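Local atomic coordinates of thioesterase (Streptomyces coelicolor, PDB entry 3QMW), a protein that probably hydrolyses thioesters as an alpha/beta-hydrolase-fold thioesterase of the prodiginine pathway. Residues 89-93 / 94-98. Sequence-based numbering, arbitrary orientation.
Sequences ALEEH and RLTHD
The flat carbonyl group of Leu90 is gripped from both faces: Leu95 N reaches Leu90 O from one side of its plane, and His93 N comes to the same oxygen from the opposite side. The Leu95 N–Leu90 O bond is 3.2 Å long and nearly straight (173° at the hydrogen), although the donor stands 30° off the carbonyl plane. Inside this loop lies a type I turn from Glu91 to Arg94, closed by a weak bond of 3.5 Å from Arg94 N to Glu91 O. Arg94 reverses the chain with positive phi and psi; its CB points away from segment 89-93 and the side chain bends at chi2 and chi3, as suits a charged residue on an exposed turn. The imidazole of His93 folds back along the helix, where its ND1 makes a weak bond of 2.8 Å to Ala89 O. A water donates to His93 O and, weakly, to Arg94 O.

Once the chain has turned, the side chain of Leu95 and the methyl of Thr96 pack against Leu90. Leu90 and Leu95 cross at about a right angle, with Leu90 CD2 3.5 Å from Leu95 CD1; branched leucines suit this buried spot, which Phe12 of the second subunit also packs against. Thr96 turns its methyl inward: CG2 lies anti to the carbonyl carbon and meets Leu90 CB at 3.5 Å. Leu90 touches Val114 and Thr96 touches Leu118, both of helix 106-120, while Glu91 OE1 forms a salt bridge with Arg121.

The i+5 bond, the weak Arg94 N–Glu91 O bond nested inside it, the left-handed Arg94 and the Leu90–Leu95 apolar contact together fit a Schellman motif. It turns helix 79-91 toward strand 99-104 in the beta-alpha-beta crossover that links strands 57-61 and 99-104 of the parallel sheet of the alpha/beta hydrolase fold.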
loop_
_atom_site.group_PDB
_atom_site.type_symbol
_atom_site.label_atom_id
_atom_site.label_comp_id
_atom_site.label_asym_id
_atom_site.label_seq_id
_atom_site.Cartn_x
_atom_site.Cartn_y
_atom_site.Cartn_z
ATOM N N ALA D 89 -3.853 15.346 -25.521
ATOM C CA ALA D 89 -4.836 14.377 -25.028
ATOM C C ALA D 89 -5.326 14.641 -23.593
ATOM O O ALA D 89 -6.526 14.546 -23.299
ATOM C CB ALA D 89 -4.246 12.981 -25.119
ATOM N N LEU D 90 -4.396 14.968 -22.703
ATOM C CA LEU D 90 -4.748 15.255 -21.318
ATOM C C LEU D 90 -5.596 16.512 -21.209
ATOM O O LEU D 90 -6.620 16.514 -20.521
ATOM C CB LEU D 90 -3.493 15.396 -20.459
ATOM C CG LEU D 90 -2.764 14.083 -20.191
ATOM C CD1 LEU D 90 -1.331 14.337 -19.751
ATOM C CD2 LEU D 90 -3.532 13.282 -19.155
ATOM N N GLU D 91 -5.161 17.579 -21.875
ATOM C CA GLU D 91 -5.915 18.836 -21.894
ATOM C C GLU D 91 -7.290 18.632 -22.542
ATOM O O GLU D 91 -8.263 19.264 -22.135
ATOM C CB GLU D 91 -5.134 19.953 -22.623
ATOM C CG GLU D 91 -3.937 20.533 -21.834
ATOM C CD GLU D 91 -3.305 21.783 -22.484
ATOM O OE1 GLU D 91 -3.343 21.908 -23.732
ATOM O OE2 GLU D 91 -2.758 22.642 -21.742
ATOM N N GLU D 92 -7.372 17.732 -23.525
ATOM C CA GLU D 92 -8.622 17.493 -24.258
ATOM C C GLU D 92 -9.612 16.627 -23.472
ATOM O O GLU D 92 -10.752 16.450 -23.895
ATOM C CB GLU D 92 -8.337 16.864 -25.629
ATOM C CG GLU D 92 -9.481 17.027 -26.663
ATOM C CD GLU D 92 -9.370 18.280 -27.549
ATOM O OE1 GLU D 92 -8.385 19.038 -27.431
ATOM O OE2 GLU D 92 -10.273 18.492 -28.385
ATOM N N HIS D 93 -9.175 16.083 -22.338
ATOM C CA HIS D 93 -10.066 15.348 -21.447
ATOM C C HIS D 93 -10.000 15.830 -19.996
ATOM O O HIS D 93 -10.347 15.086 -19.076
ATOM C CB HIS D 93 -9.769 13.861 -21.532
ATOM C CG HIS D 93 -9.897 13.307 -22.916
ATOM N ND1 HIS D 93 -8.809 12.901 -23.659
ATOM C CD2 HIS D 93 -10.984 13.112 -23.701
ATOM C CE1 HIS D 93 -9.222 12.460 -24.834
ATOM N NE2 HIS D 93 -10.537 12.579 -24.887
ATOM N N ARG D 94 -9.564 17.074 -19.793
ATOM C CA ARG D 94 -9.686 17.745 -18.495
ATOM C C ARG D 94 -9.049 16.954 -17.356
ATOM O O ARG D 94 -9.612 16.875 -16.264
ATOM C CB ARG D 94 -11.164 17.998 -18.178
ATOM C CG ARG D 94 -11.965 18.615 -19.328
ATOM C CD ARG D 94 -11.508 20.034 -19.627
ATOM N NE ARG D 94 -11.937 20.955 -18.572
ATOM C CZ ARG D 94 -12.651 22.065 -18.757
ATOM N NH1 ARG D 94 -12.969 22.805 -17.703
ATOM N NH2 ARG D 94 -13.035 22.466 -19.973
ATOM N N LEU D 95 -7.881 16.371 -17.616
ATOM C CA LEU D 95 -7.183 15.549 -16.625
ATOM C C LEU D 95 -6.067 16.301 -15.930
ATOM O O LEU D 95 -5.542 15.834 -14.921
ATOM C CB LEU D 95 -6.581 14.307 -17.284
ATOM C CG LEU D 95 -7.559 13.259 -17.797
ATOM C CD1 LEU D 95 -6.779 12.135 -18.426
ATOM C CD2 LEU D 95 -8.444 12.744 -16.679
ATOM N N THR D 96 -5.709 17.464 -16.460
ATOM C CA THR D 96 -4.577 18.232 -15.958
ATOM C C THR D 96 -5.016 19.175 -14.823
ATOM O O THR D 96 -4.887 20.397 -14.918
ATOM C CB THR D 96 -3.931 19.006 -17.108
ATOM O OG1 THR D 96 -4.932 19.779 -17.770
ATOM C CG2 THR D 96 -3.313 18.036 -18.118
ATOM N N HIS D 97 -5.543 18.577 -13.754
ATOM C CA HIS D 97 -5.974 19.287 -12.549
ATOM C C HIS D 97 -6.168 18.244 -11.464
ATOM O O HIS D 97 -6.864 17.258 -11.690
ATOM C CB HIS D 97 -7.296 20.042 -12.783
ATOM C CG HIS D 97 -8.502 19.154 -12.935
ATOM N ND1 HIS D 97 -9.006 18.395 -11.900
ATOM C CD2 HIS D 97 -9.316 18.924 -13.994
ATOM C CE1 HIS D 97 -10.062 17.724 -12.320
ATOM N NE2 HIS D 97 -10.269 18.023 -13.590
ATOM N N ASP D 98 -5.572 18.438 -10.292
ATOM C CA ASP D 98 -5.665 17.427 -9.224
ATOM C C ASP D 98 -5.261 16.055 -9.798
ATOM O O ASP D 98 -6.091 15.145 -9.985
ATOM C CB ASP D 98 -7.079 17.377 -8.600
ATOM C CG ASP D 98 -7.474 18.685 -7.896
ATOM O OD1 ASP D 98 -6.575 19.419 -7.413
ATOM O OD2 ASP D 98 -8.695 18.968 -7.821
HETATM O O HOH W 1 -11.367 14.823 -16.581
#